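Long-range contact in acyl-coenzyme A oxidase 3 (Yarrowia lipolytica, PDB 5YS9), which oxidises acyl-CoA to the (2E)-enoyl-CoA with FAD and O2, releasing hydrogen peroxide in peroxisomal fatty acid beta-oxidation: residues I321-G335 with K344-L358. Residues are numbered along the deposited sequence; the frame is centred on the assembly and turned at random.
Sequences ITIALRYACVRRQFG and KIIDYPYHQRRLLPL. With FAD (flavin-adenine dinucleotide), chain D.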
ATOM      1  N   ILE A 321       3.378  13.211   5.737  1.00 35.66           N
ATOM      2  CA  ILE A 321       3.364  13.344   7.169  1.00 35.89           C
ATOM      3  C   ILE A 321       2.922  14.741   7.551  1.00 33.42           C
ATOM      4  O   ILE A 321       2.238  14.915   8.531  1.00 33.79           O
ATOM      5  CB  ILE A 321       4.692  12.925   7.827  1.00 36.73           C
ATOM      6  CG1 ILE A 321       4.472  12.617   9.294  1.00 36.86           C
ATOM      7  CG2 ILE A 321       5.736  14.009   7.718  1.00 38.53           C
ATOM      8  CD1 ILE A 321       3.617  11.415   9.563  1.00 36.54           C
ATOM      9  N   THR A 322       3.343  15.740   6.794  1.00 32.63           N
ATOM     10  CA  THR A 322       2.837  17.077   7.012  1.00 32.52           C
ATOM     11  C   THR A 322       1.351  17.221   6.723  1.00 32.45           C
ATOM     12  O   THR A 322       0.631  17.796   7.506  1.00 35.17           O
ATOM     13  CB  THR A 322       3.635  18.139   6.247  1.00 33.19           C
ATOM     14  OG1 THR A 322       4.998  18.075   6.630  1.00 31.47           O
ATOM     15  CG2 THR A 322       3.136  19.494   6.570  1.00 34.68           C
ATOM     16  N   ILE A 323       0.881  16.658   5.622  1.00 34.72           N
ATOM     17  CA  ILE A 323      -0.580  16.652   5.323  1.00 30.53           C
ATOM     18  C   ILE A 323      -1.382  16.032   6.477  1.00 28.40           C
ATOM     19  O   ILE A 323      -2.349  16.670   7.003  1.00 27.12           O
ATOM     20  CB  ILE A 323      -0.896  15.939   3.993  1.00 30.40           C
ATOM     21  CG1 ILE A 323      -0.404  16.805   2.826  1.00 29.00           C
ATOM     22  CG2 ILE A 323      -2.392  15.646   3.856  1.00 30.01           C
ATOM     23  CD1 ILE A 323      -0.220  15.994   1.553  1.00 31.39           C
ATOM     24  N   ALA A 324      -0.975  14.826   6.889  1.00 26.75           N
ATOM     25  CA  ALA A 324      -1.751  14.089   7.937  1.00 28.38           C
ATOM     26  C   ALA A 324      -1.763  14.788   9.263  1.00 28.90           C
ATOM     27  O   ALA A 324      -2.803  14.793   9.912  1.00 33.21           O
ATOM     28  CB  ALA A 324      -1.249  12.677   8.131  1.00 28.06           C
ATOM     29  N   LEU A 325      -0.620  15.369   9.654  1.00 30.75           N
ATOM     30  CA  LEU A 325      -0.482  16.044  10.960  1.00 32.60           C
ATOM     31  C   LEU A 325      -1.255  17.357  11.068  1.00 32.44           C
ATOM     32  O   LEU A 325      -1.864  17.642  12.102  1.00 32.74           O
ATOM     33  CB  LEU A 325       0.994  16.258  11.315  1.00 31.36           C
ATOM     34  CG  LEU A 325       1.664  14.967  11.808  1.00 32.18           C
ATOM     35  CD1 LEU A 325       3.169  15.081  11.999  1.00 32.04           C
ATOM     36  CD2 LEU A 325       1.019  14.467  13.098  1.00 32.56           C
ATOM     37  N   ARG A 326      -1.218  18.156  10.011  1.00 33.34           N
ATOM     38  CA  ARG A 326      -2.003  19.389   9.969  1.00 33.54           C
ATOM     39  C   ARG A 326      -3.481  19.093   9.992  1.00 34.31           C
ATOM     40  O   ARG A 326      -4.217  19.710  10.780  1.00 34.07           O
ATOM     41  CB  ARG A 326      -1.669  20.235   8.739  1.00 33.37           C
ATOM     42  CG  ARG A 326      -0.363  20.971   8.885  1.00 30.54           C
ATOM     43  CD  ARG A 326      -0.008  21.668   7.598  1.00 28.77           C
ATOM     44  NE  ARG A 326       1.342  22.186   7.730  1.00 31.50           N
ATOM     45  CZ  ARG A 326       2.024  22.881   6.813  1.00 29.61           C
ATOM     46  NH1 ARG A 326       1.510  23.128   5.619  1.00 28.34           N
ATOM     47  NH2 ARG A 326       3.267  23.284   7.110  1.00 29.23           N
ATOM     48  N   TYR A 327      -3.922  18.149   9.148  1.00 32.84           N
ATOM     49  CA  TYR A 327      -5.285  17.617   9.270  1.00 30.71           C
ATOM     50  C   TYR A 327      -5.585  17.200  10.691  1.00 31.39           C
ATOM     51  O   TYR A 327      -6.569  17.618  11.277  1.00 34.87           O
ATOM     52  CB  TYR A 327      -5.515  16.402   8.377  1.00 30.87           C
ATOM     53  CG  TYR A 327      -6.952  15.944   8.330  1.00 28.09           C
ATOM     54  CD1 TYR A 327      -7.943  16.772   7.835  1.00 28.33           C
ATOM     55  CD2 TYR A 327      -7.309  14.701   8.749  1.00 30.44           C
ATOM     56  CE1 TYR A 327      -9.261  16.387   7.815  1.00 29.73           C
ATOM     57  CE2 TYR A 327      -8.627  14.302   8.734  1.00 33.14           C
ATOM     58  CZ  TYR A 327      -9.608  15.152   8.252  1.00 32.66           C
ATOM     59  OH  TYR A 327     -10.931  14.742   8.183  1.00 35.92           O
ATOM     60  N   ALA A 328      -4.720  16.394  11.272  1.00 32.00           N
ATOM     61  CA  ALA A 328      -4.956  15.937  12.634  1.00 31.05           C
ATOM     62  C   ALA A 328      -5.160  17.067  13.678  1.00 30.84           C
ATOM     63  O   ALA A 328      -5.883  16.865  14.667  1.00 30.37           O
ATOM     64  CB  ALA A 328      -3.812  15.035  13.040  1.00 31.60           C
ATOM     65  N   CYS A 329      -4.507  18.216  13.480  1.00 30.76           N
ATOM     66  CA  CYS A 329      -4.539  19.305  14.470  1.00 35.43           C
ATOM     67  C   CYS A 329      -5.857  20.046  14.467  1.00 39.68           C
ATOM     68  O   CYS A 329      -6.211  20.703  15.465  1.00 40.80           O
ATOM     69  CB  CYS A 329      -3.381  20.286  14.269  1.00 38.13           C
ATOM     70  SG  CYS A 329      -1.741  19.533  14.616  1.00 36.13           S
ATOM     71  N   VAL A 330      -6.561  19.942  13.349  1.00 40.61           N
ATOM     72  CA  VAL A 330      -7.840  20.593  13.190  1.00 36.76           C
ATOM     73  C   VAL A 330      -9.051  19.676  13.156  1.00 36.23           C
ATOM     74  O   VAL A 330     -10.153  20.140  13.317  1.00 32.33           O
ATOM     75  CB  VAL A 330      -7.859  21.507  11.953  1.00 35.16           C
ATOM     76  CG1 VAL A 330      -6.584  22.308  11.873  1.00 36.08           C
ATOM     77  CG2 VAL A 330      -8.086  20.723  10.683  1.00 33.82           C
ATOM     78  N   ARG A 331      -8.854  18.382  12.957  1.00 39.99           N
ATOM     79  CA  ARG A 331      -9.992  17.499  12.770  1.00 38.40           C
ATOM     80  C   ARG A 331     -10.545  16.968  14.072  1.00 39.16           C
ATOM     81  O   ARG A 331      -9.849  16.347  14.830  1.00 44.12           O
ATOM     82  CB  ARG A 331      -9.641  16.348  11.842  1.00 37.63           C
ATOM     83  CG  ARG A 331     -10.680  15.244  11.800  1.00 36.12           C
ATOM     84  CD  ARG A 331     -11.913  15.622  11.013  1.00 33.53           C
ATOM     85  NE  ARG A 331     -12.781  14.475  10.829  1.00 34.12           N
ATOM     86  CZ  ARG A 331     -13.746  14.396   9.929  1.00 30.74           C
ATOM     87  NH1 ARG A 331     -13.984  15.403   9.127  1.00 29.15           N
ATOM     88  NH2 ARG A 331     -14.466  13.302   9.836  1.00 30.78           N
ATOM     89  N   ARG A 332     -11.821  17.202  14.310  1.00 40.95           N
ATOM     90  CA  ARG A 332     -12.436  16.760  15.534  1.00 40.09           C
ATOM     91  C   ARG A 332     -13.391  15.629  15.233  1.00 39.95           C
ATOM     92  O   ARG A 332     -14.238  15.752  14.380  1.00 38.08           O
ATOM     93  CB  ARG A 332     -13.210  17.903  16.178  1.00 41.61           C
ATOM     94  CG  ARG A 332     -12.378  19.012  16.776  1.00 43.72           C
ATOM     95  CD  ARG A 332     -13.271  20.001  17.504  1.00 43.36           C
ATOM     96  NE  ARG A 332     -12.564  21.197  17.950  1.00 43.27           N
ATOM     97  CZ  ARG A 332     -12.050  21.352  19.159  1.00 40.90           C
ATOM     98  NH1 ARG A 332     -12.150  20.390  20.050  1.00 36.84           N
ATOM     99  NH2 ARG A 332     -11.432  22.467  19.469  1.00 41.14           N
ATOM    100  N   GLN A 333     -13.214  14.507  15.905  1.00 39.35           N
ATOM    101  CA  GLN A 333     -14.200  13.449  15.891  1.00 38.32           C
ATOM    102  C   GLN A 333     -14.350  12.802  17.261  1.00 39.45           C
ATOM    103  O   GLN A 333     -13.396  12.309  17.821  1.00 41.78           O
ATOM    104  CB  GLN A 333     -13.857  12.418  14.823  1.00 36.12           C
ATOM    105  CG  GLN A 333     -15.052  11.643  14.320  1.00 36.18           C
ATOM    106  CD  GLN A 333     -15.802  12.334  13.208  1.00 37.13           C
ATOM    107  OE1 GLN A 333     -16.552  11.704  12.487  1.00 39.99           O
ATOM    108  NE2 GLN A 333     -15.599  13.619  13.063  1.00 33.25           N
ATOM    109  N   PHE A 334     -15.557  12.825  17.798  1.00 39.78           N
ATOM    110  CA  PHE A 334     -15.908  12.120  19.024  1.00 40.94           C
ATOM    111  C   PHE A 334     -15.567  12.960  20.240  1.00 46.02           C
ATOM    112  O   PHE A 334     -14.614  13.718  20.229  1.00 46.26           O
ATOM    113  CB  PHE A 334     -15.204  10.773  19.117  1.00 37.74           C
ATOM    114  CG  PHE A 334     -15.768   9.735  18.213  1.00 37.26           C
ATOM    115  CD1 PHE A 334     -17.024   9.232  18.425  1.00 36.65           C
ATOM    116  CD2 PHE A 334     -15.040   9.264  17.148  1.00 36.99           C
ATOM    117  CE1 PHE A 334     -17.547   8.280  17.590  1.00 37.07           C
ATOM    118  CE2 PHE A 334     -15.558   8.315  16.308  1.00 35.08           C
ATOM    119  CZ  PHE A 334     -16.816   7.820  16.530  1.00 35.86           C
ATOM    120  N   GLY A 335     -16.326  12.791  21.306  1.00 52.74           N
ATOM    121  CA  GLY A 335     -15.995  13.404  22.571  1.00 56.77           C
ATOM    122  C   GLY A 335     -16.681  12.682  23.702  1.00 57.51           C
ATOM    123  O   GLY A 335     -17.720  12.089  23.499  1.00 59.40           O
ATOM    124  N   LYS A 344     -10.005  16.895  19.026  1.00 38.49           N
ATOM    125  CA  LYS A 344      -9.178  16.846  17.841  1.00 37.91           C
ATOM    126  C   LYS A 344      -8.415  15.542  17.869  1.00 37.66           C
ATOM    127  O   LYS A 344      -7.900  15.161  18.895  1.00 35.99           O
ATOM    128  CB  LYS A 344      -8.192  18.012  17.818  1.00 40.23           C
ATOM    129  CG  LYS A 344      -8.794  19.374  18.093  1.00 39.76           C
ATOM    130  CD  LYS A 344      -7.761  20.304  18.675  1.00 40.66           C
ATOM    131  CE  LYS A 344      -7.959  21.723  18.202  1.00 43.76           C
ATOM    132  NZ  LYS A 344      -6.660  22.414  17.995  1.00 50.15           N
ATOM    133  N   ILE A 345      -8.310  14.879  16.734  1.00 32.98           N
ATOM    134  CA  ILE A 345      -7.713  13.558  16.687  1.00 33.31           C
ATOM    135  C   ILE A 345      -6.251  13.572  17.121  1.00 37.55           C
ATOM    136  O   ILE A 345      -5.746  12.597  17.644  1.00 35.15           O
ATOM    137  CB  ILE A 345      -7.916  12.849  15.334  1.00 31.58           C
ATOM    138  CG1 ILE A 345      -7.479  13.726  14.171  1.00 31.57           C
ATOM    139  CG2 ILE A 345      -9.367  12.453  15.179  1.00 32.31           C
ATOM    140  CD1 ILE A 345      -7.450  13.006  12.851  1.00 29.31           C
ATOM    141  N   ILE A 346      -5.586  14.693  16.913  1.00 37.27           N
ATOM    142  CA  ILE A 346      -4.209  14.834  17.314  1.00 37.97           C
ATOM    143  C   ILE A 346      -4.107  14.623  18.814  1.00 38.07           C
ATOM    144  O   ILE A 346      -3.111  14.131  19.300  1.00 40.85           O
ATOM    145  CB  ILE A 346      -3.644  16.210  16.938  1.00 40.47           C
ATOM    146  CG1 ILE A 346      -2.134  16.224  17.072  1.00 42.38           C
ATOM    147  CG2 ILE A 346      -4.227  17.295  17.816  1.00 41.82           C
ATOM    148  CD1 ILE A 346      -1.431  15.157  16.278  1.00 43.54           C
ATOM    149  N   ASP A 347      -5.120  15.052  19.544  1.00 38.78           N
ATOM    150  CA  ASP A 347      -5.187  14.854  20.986  1.00 37.35           C
ATOM    151  C   ASP A 347      -5.329  13.415  21.491  1.00 37.02           C
ATOM    152  O   ASP A 347      -4.983  13.133  22.611  1.00 41.95           O
ATOM    153  CB  ASP A 347      -6.206  15.783  21.616  1.00 36.46           C
ATOM    154  CG  ASP A 347      -5.716  17.188  21.685  1.00 38.46           C
ATOM    155  OD1 ASP A 347      -4.510  17.359  21.887  1.00 33.49           O
ATOM    156  OD2 ASP A 347      -6.526  18.114  21.524  1.00 41.44           O
ATOM    157  N   TYR A 348      -5.887  12.526  20.688  1.00 40.71           N
ATOM    158  CA  TYR A 348      -5.932  11.110  21.033  1.00 41.98           C
ATOM    159  C   TYR A 348      -4.555  10.473  21.074  1.00 41.77           C
ATOM    160  O   TYR A 348      -3.755  10.675  20.192  1.00 39.89           O
ATOM    161  CB  TYR A 348      -6.773  10.336  20.028  1.00 40.62           C
ATOM    162  CG  TYR A 348      -8.228  10.673  20.056  1.00 43.64           C
ATOM    163  CD1 TYR A 348      -8.906  10.776  21.246  1.00 42.46           C
ATOM    164  CD2 TYR A 348      -8.922  10.894  18.891  1.00 44.81           C
ATOM    165  CE1 TYR A 348     -10.237  11.086  21.274  1.00 43.59           C
ATOM    166  CE2 TYR A 348     -10.254  11.205  18.909  1.00 42.98           C
ATOM    167  CZ  TYR A 348     -10.904  11.299  20.105  1.00 43.86           C
ATOM    168  OH  TYR A 348     -12.229  11.608  20.128  1.00 43.13           O
ATOM    169  N   PRO A 349      -4.296   9.661  22.084  1.00 42.97           N
ATOM    170  CA  PRO A 349      -2.997   8.978  22.151  1.00 42.52           C
ATOM    171  C   PRO A 349      -2.767   7.897  21.083  1.00 44.14           C
ATOM    172  O   PRO A 349      -1.602   7.641  20.715  1.00 48.14           O
ATOM    173  CB  PRO A 349      -3.011   8.341  23.560  1.00 44.22           C
ATOM    174  CG  PRO A 349      -3.949   9.208  24.355  1.00 45.35           C
ATOM    175  CD  PRO A 349      -5.005   9.674  23.383  1.00 40.54           C
ATOM    176  N   TYR A 350      -3.819   7.227  20.646  1.00 41.29           N
ATOM    177  CA  TYR A 350      -3.640   6.298  19.555  1.00 41.65           C
ATOM    178  C   TYR A 350      -3.272   6.971  18.254  1.00 38.59           C
ATOM    179  O   TYR A 350      -2.476   6.461  17.496  1.00 36.59           O
ATOM    180  CB  TYR A 350      -4.783   5.310  19.354  1.00 43.94           C
ATOM    181  CG  TYR A 350      -4.265   4.154  18.555  1.00 45.98           C
ATOM    182  CD1 TYR A 350      -3.222   3.395  19.034  1.00 49.39           C
ATOM    183  CD2 TYR A 350      -4.741   3.874  17.295  1.00 49.28           C
ATOM    184  CE1 TYR A 350      -2.700   2.355  18.310  1.00 49.25           C
ATOM    185  CE2 TYR A 350      -4.220   2.833  16.562  1.00 49.42           C
ATOM    186  CZ  TYR A 350      -3.194   2.081  17.081  1.00 47.18           C
ATOM    187  OH  TYR A 350      -2.648   1.047  16.378  1.00 43.52           O
ATOM    188  N   HIS A 351      -3.875   8.112  17.984  1.00 32.19           N
ATOM    189  CA  HIS A 351      -3.562   8.792  16.774  1.00 34.48           C
ATOM    190  C   HIS A 351      -2.109   9.343  16.766  1.00 35.25           C
ATOM    191  O   HIS A 351      -1.407   9.309  15.708  1.00 33.83           O
ATOM    192  CB  HIS A 351      -4.589   9.874  16.508  1.00 35.36           C
ATOM    193  CG  HIS A 351      -4.669  10.245  15.075  1.00 34.54           C
ATOM    194  ND1 HIS A 351      -5.330   9.460  14.155  1.00 33.43           N
ATOM    195  CD2 HIS A 351      -4.133  11.282  14.395  1.00 32.73           C
ATOM    196  CE1 HIS A 351      -5.249  10.045  12.977  1.00 33.36           C
ATOM    197  NE2 HIS A 351      -4.523  11.144  13.093  1.00 33.54           N
ATOM    198  N   GLN A 352      -1.664   9.796  17.941  1.00 31.74           N
ATOM    199  CA  GLN A 352      -0.270  10.195  18.154  1.00 36.02           C
ATOM    200  C   GLN A 352       0.682   9.055  17.829  1.00 33.45           C
ATOM    201  O   GLN A 352       1.644   9.276  17.108  1.00 34.04           O
ATOM    202  CB  GLN A 352      -0.036  10.697  19.594  1.00 41.56           C
ATOM    203  CG  GLN A 352      -0.757  12.029  19.917  1.00 41.74           C
ATOM    204  CD  GLN A 352      -0.625  12.458  21.364  1.00 41.11           C
ATOM    205  OE1 GLN A 352       0.138  11.850  22.123  1.00 37.31           O
ATOM    206  NE2 GLN A 352      -1.346  13.529  21.752  1.00 37.84           N
ATOM    207  N   ARG A 353       0.367   7.850  18.271  1.00 34.19           N
ATOM    208  CA  ARG A 353       1.136   6.649  17.961  1.00 33.48           C
ATOM    209  C   ARG A 353       1.167   6.301  16.483  1.00 34.22           C
ATOM    210  O   ARG A 353       2.141   5.782  15.987  1.00 32.42           O
ATOM    211  CB  ARG A 353       0.627   5.458  18.755  1.00 33.26           C
ATOM    212  CG  ARG A 353       1.153   5.389  20.164  1.00 34.05           C
ATOM    213  CD  ARG A 353       0.447   4.309  20.935  1.00 36.14           C
ATOM    214  NE  ARG A 353       1.120   4.002  22.178  1.00 36.08           N
ATOM    215  CZ  ARG A 353       2.151   3.187  22.280  1.00 35.44           C
ATOM    216  NH1 ARG A 353       2.629   2.588  21.213  1.00 37.36           N
ATOM    217  NH2 ARG A 353       2.693   2.969  23.451  1.00 39.02           N
ATOM    218  N   ARG A 354       0.065   6.525  15.796  1.00 38.58           N
ATOM    219  CA  ARG A 354       0.021   6.314  14.362  1.00 35.91           C
ATOM    220  C   ARG A 354       0.944   7.226  13.578  1.00 35.57           C
ATOM    221  O   ARG A 354       1.559   6.791  12.632  1.00 34.09           O
ATOM    222  CB  ARG A 354      -1.392   6.499  13.838  1.00 36.22           C
ATOM    223  CG  ARG A 354      -2.402   5.522  14.381  1.00 41.29           C
ATOM    224  CD  ARG A 354      -3.246   4.974  13.254  1.00 41.69           C
ATOM    225  NE  ARG A 354      -4.572   5.552  13.250  1.00 42.27           N
ATOM    226  CZ  ARG A 354      -5.232   5.902  12.162  1.00 36.97           C
ATOM    227  NH1 ARG A 354      -6.430   6.419  12.276  1.00 33.54           N
ATOM    228  NH2 ARG A 354      -4.698   5.727  10.976  1.00 40.09           N
ATOM    229  N   LEU A 355       1.009   8.497  13.941  1.00 32.96           N
ATOM    230  CA  LEU A 355       1.724   9.462  13.130  1.00 31.76           C
ATOM    231  C   LEU A 355       3.044   9.972  13.659  1.00 34.14           C
ATOM    232  O   LEU A 355       3.963  10.202  12.904  1.00 34.61           O
ATOM    233  CB  LEU A 355       0.827  10.653  12.823  1.00 34.52           C
ATOM    234  CG  LEU A 355      -0.491  10.410  12.104  1.00 37.65           C
ATOM    235  CD1 LEU A 355      -1.219  11.723  11.929  1.00 34.56           C
ATOM    236  CD2 LEU A 355      -0.267   9.731  10.770  1.00 39.33           C
ATOM    237  N   LEU A 356       3.148  10.178  14.957  1.00 37.19           N
ATOM    238  CA  LEU A 356       4.362  10.857  15.475  1.00 38.00           C
ATOM    239  C   LEU A 356       5.675  10.049  15.306  1.00 35.17           C
ATOM    240  O   LEU A 356       6.712  10.647  15.030  1.00 34.45           O
ATOM    241  CB  LEU A 356       4.170  11.330  16.904  1.00 36.12           C
ATOM    242  CG  LEU A 356       3.048  12.355  17.063  1.00 38.96           C
ATOM    243  CD1 LEU A 356       2.928  12.757  18.529  1.00 39.82           C
ATOM    244  CD2 LEU A 356       3.200  13.600  16.200  1.00 36.62           C
ATOM    245  N   PRO A 357       5.614   8.699  15.420  1.00 33.75           N
ATOM    246  CA  PRO A 357       6.796   7.869  15.163  1.00 34.41           C
ATOM    247  C   PRO A 357       7.263   7.967  13.717  1.00 39.06           C
ATOM    248  O   PRO A 357       8.474   7.953  13.448  1.00 38.87           O
ATOM    249  CB  PRO A 357       6.319   6.460  15.488  1.00 33.83           C
ATOM    250  CG  PRO A 357       5.239   6.654  16.483  1.00 33.97           C
ATOM    251  CD  PRO A 357       4.532   7.905  16.033  1.00 34.81           C
ATOM    252  N   LEU A 358       6.298   8.142  12.813  1.00 37.19           N
ATOM    253  CA  LEU A 358       6.576   8.214  11.405  1.00 35.11           C
ATOM    254  C   LEU A 358       7.163   9.573  11.077  1.00 35.28           C
ATOM    255  O   LEU A 358       8.003   9.676  10.198  1.00 36.13           O
ATOM    256  CB  LEU A 358       5.312   7.912  10.592  1.00 36.63           C
ATOM    257  CG  LEU A 358       4.639   6.542  10.909  1.00 37.06           C
ATOM    258  CD1 LEU A 358       3.377   6.266  10.116  1.00 35.15           C
ATOM    259  CD2 LEU A 358       5.614   5.430  10.641  1.00 37.84           C
TER
HETATM  260  PA  FAD D 801     -13.044  10.270  10.764  1.00 56.81           P
HETATM  261  O1A FAD D 801     -14.169   9.509  11.356  1.00 54.66           O
HETATM  262  O2A FAD D 801     -12.801  11.680  11.138  1.00 56.38           O
HETATM  263  O5B FAD D 801     -11.663   9.557  11.021  1.00 61.91           O
HETATM  264  C5B FAD D 801     -10.523  10.150  10.418  1.00 57.00           C
HETATM  265  C4B FAD D 801      -9.289   9.573  11.057  1.00 57.70           C
HETATM  266  O4B FAD D 801      -9.303   9.891  12.442  1.00 59.13           O
HETATM  267  C3B FAD D 801      -9.353   8.072  10.940  1.00 58.11           C
HETATM  268  O3B FAD D 801      -8.087   7.561  10.570  1.00 52.66           O
HETATM  269  C2B FAD D 801      -9.656   7.593  12.326  1.00 56.35           C
HETATM  270  O2B FAD D 801      -8.991   6.359  12.566  1.00 50.79           O
HETATM  271  C1B FAD D 801      -9.161   8.714  13.210  1.00 57.28           C
HETATM  272  N9A FAD D 801     -10.080   8.728  14.348  1.00 66.31           N
HETATM  273  C8A FAD D 801     -11.338   9.176  14.328  1.00 62.99           C
HETATM  274  N7A FAD D 801     -11.910   9.012  15.535  1.00 68.09           N
HETATM  275  C5A FAD D 801     -11.013   8.435  16.343  1.00 66.01           C
HETATM  276  C6A FAD D 801     -10.972   7.981  17.744  1.00 62.96           C
HETATM  277  N6A FAD D 801     -12.030   8.114  18.562  1.00 59.90           N
HETATM  278  N1A FAD D 801      -9.833   7.431  18.179  1.00 62.58           N
HETATM  279  C2A FAD D 801      -8.769   7.294  17.382  1.00 65.85           C
HETATM  280  N3A FAD D 801      -8.732   7.678  16.105  1.00 57.85           N
HETATM  281  C4A FAD D 801      -9.808   8.243  15.546  1.00 63.52           C
HETATM  282  N1  FAD D 801     -20.772   7.739   3.113  1.00 37.15           N
HETATM  283  C2  FAD D 801     -22.082   7.650   2.845  1.00 34.21           C
HETATM  284  O2  FAD D 801     -22.878   7.971   3.719  1.00 33.07           O
HETATM  285  N3  FAD D 801     -22.560   7.215   1.688  1.00 32.60           N
HETATM  286  C4  FAD D 801     -21.768   6.844   0.707  1.00 32.61           C
HETATM  287  O4  FAD D 801     -22.242   6.453  -0.349  1.00 35.76           O
HETATM  288  C4X FAD D 801     -20.319   6.911   0.906  1.00 35.29           C
HETATM  289  N5  FAD D 801     -19.464   6.546  -0.049  1.00 38.16           N
HETATM  290  C5X FAD D 801     -18.147   6.629   0.154  1.00 38.28           C
HETATM  291  C6  FAD D 801     -17.299   6.265  -0.868  1.00 40.96           C
HETATM  292  C7  FAD D 801     -15.942   6.343  -0.685  1.00 39.97           C
HETATM  293  C7M FAD D 801     -15.024   5.933  -1.792  1.00 43.98           C
HETATM  294  C8  FAD D 801     -15.405   6.825   0.603  1.00 41.83           C
HETATM  295  C8M FAD D 801     -13.930   6.913   0.813  1.00 46.05           C
HETATM  296  C9  FAD D 801     -16.252   7.185   1.625  1.00 41.92           C
HETATM  297  C9A FAD D 801     -17.613   7.113   1.446  1.00 38.72           C
HETATM  298  N10 FAD D 801     -18.493   7.480   2.475  1.00 37.29           N
HETATM  299  C10 FAD D 801     -19.855   7.396   2.210  1.00 35.45           C
HETATM  300  C1' FAD D 801     -18.031   7.980   3.772  1.00 42.46           C
HETATM  301  C2' FAD D 801     -17.278   6.960   4.628  1.00 45.12           C
HETATM  302  O2' FAD D 801     -18.196   6.107   5.300  1.00 42.19           O
HETATM  303  C3' FAD D 801     -16.381   7.671   5.643  1.00 46.35           C
HETATM  304  O3' FAD D 801     -15.198   8.052   4.973  1.00 44.76           O
HETATM  305  C4' FAD D 801     -15.963   6.834   6.842  1.00 48.67           C
HETATM  306  O4' FAD D 801     -17.069   6.043   7.250  1.00 50.27           O
HETATM  307  C5' FAD D 801     -15.590   7.683   8.047  1.00 50.95           C
HETATM  308  O5' FAD D 801     -14.301   8.273   7.997  1.00 52.52           O
HETATM  309  P   FAD D 801     -14.144   9.849   8.170  1.00 55.76           P
HETATM  310  O1P FAD D 801     -13.658  10.441   6.903  1.00 63.04           O
HETATM  311  O2P FAD D 801     -15.396  10.363   8.761  1.00 59.58           O
HETATM  312  O3P FAD D 801     -12.946  10.072   9.184  1.00 63.61           O
HETATM  313  O   HOH W   1      -4.835  12.774  10.672  1.00 37.84           O
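Leu-355 fits as a knob into the hole formed by Ile-321, Ala-324, Leu-325 and Ala-328. Its CD1 lies 3.7 Å from Leu-325 CD2, and the two side chains lie alongside each other, pointing opposite ways. Helices 300-330 and 349-385 run nearly antiparallel here, at 151° between the short axes. Ile-346 continues the apolar seam, and its CD1 rests against both Ala-328 CB and Leu-325 CD2.

Three hydrogen bonds to backbone carbonyls then tie the segments. Ile-346 N donates to Ala-328 O (3.1 Å). Ile-345 N donates to Arg-331 O at 2.9 Å. Lys-344 bends at its last two torsions to bring NZ 3.1 Å from Cys-329 O, nearly in line with that C=O bond. Its CG lies over the centre of one face of the Arg-332 guanidinium, which is held by Glu-22 and Glu-342.

The ring of Tyr-348 lies with one face against the FAD adenine. Its OH donates to Gln-333 O (2.7 Å), in the carbonyl plane and at the ring edge. A phenylalanine here would probably leave that carbonyl without its hydroxyl partner and hold the backbone at Gln-333 and Phe-334 less firmly beside the adenine. With CG anti to the backbone N (chi1 169°) and a bend at chi2, Arg-331 reaches the phosphate. Its NE and NH2 both grip FAD O2A, NH2 at 2.7 Å. Arg-354 NH1 donates to the ribose O3B at 2.6 Å. Gln-333 reaches the main chain of Gly-166, Gly-168 and Asn-170 of the second subunit, which also binds this FAD.

The contact thus joins an apolar helix pair to a polar FAD site. Arg-331 is likely to offset the phosphate charge, while Tyr-348 and Ile-345 offer carbon surface to adenine and ribose.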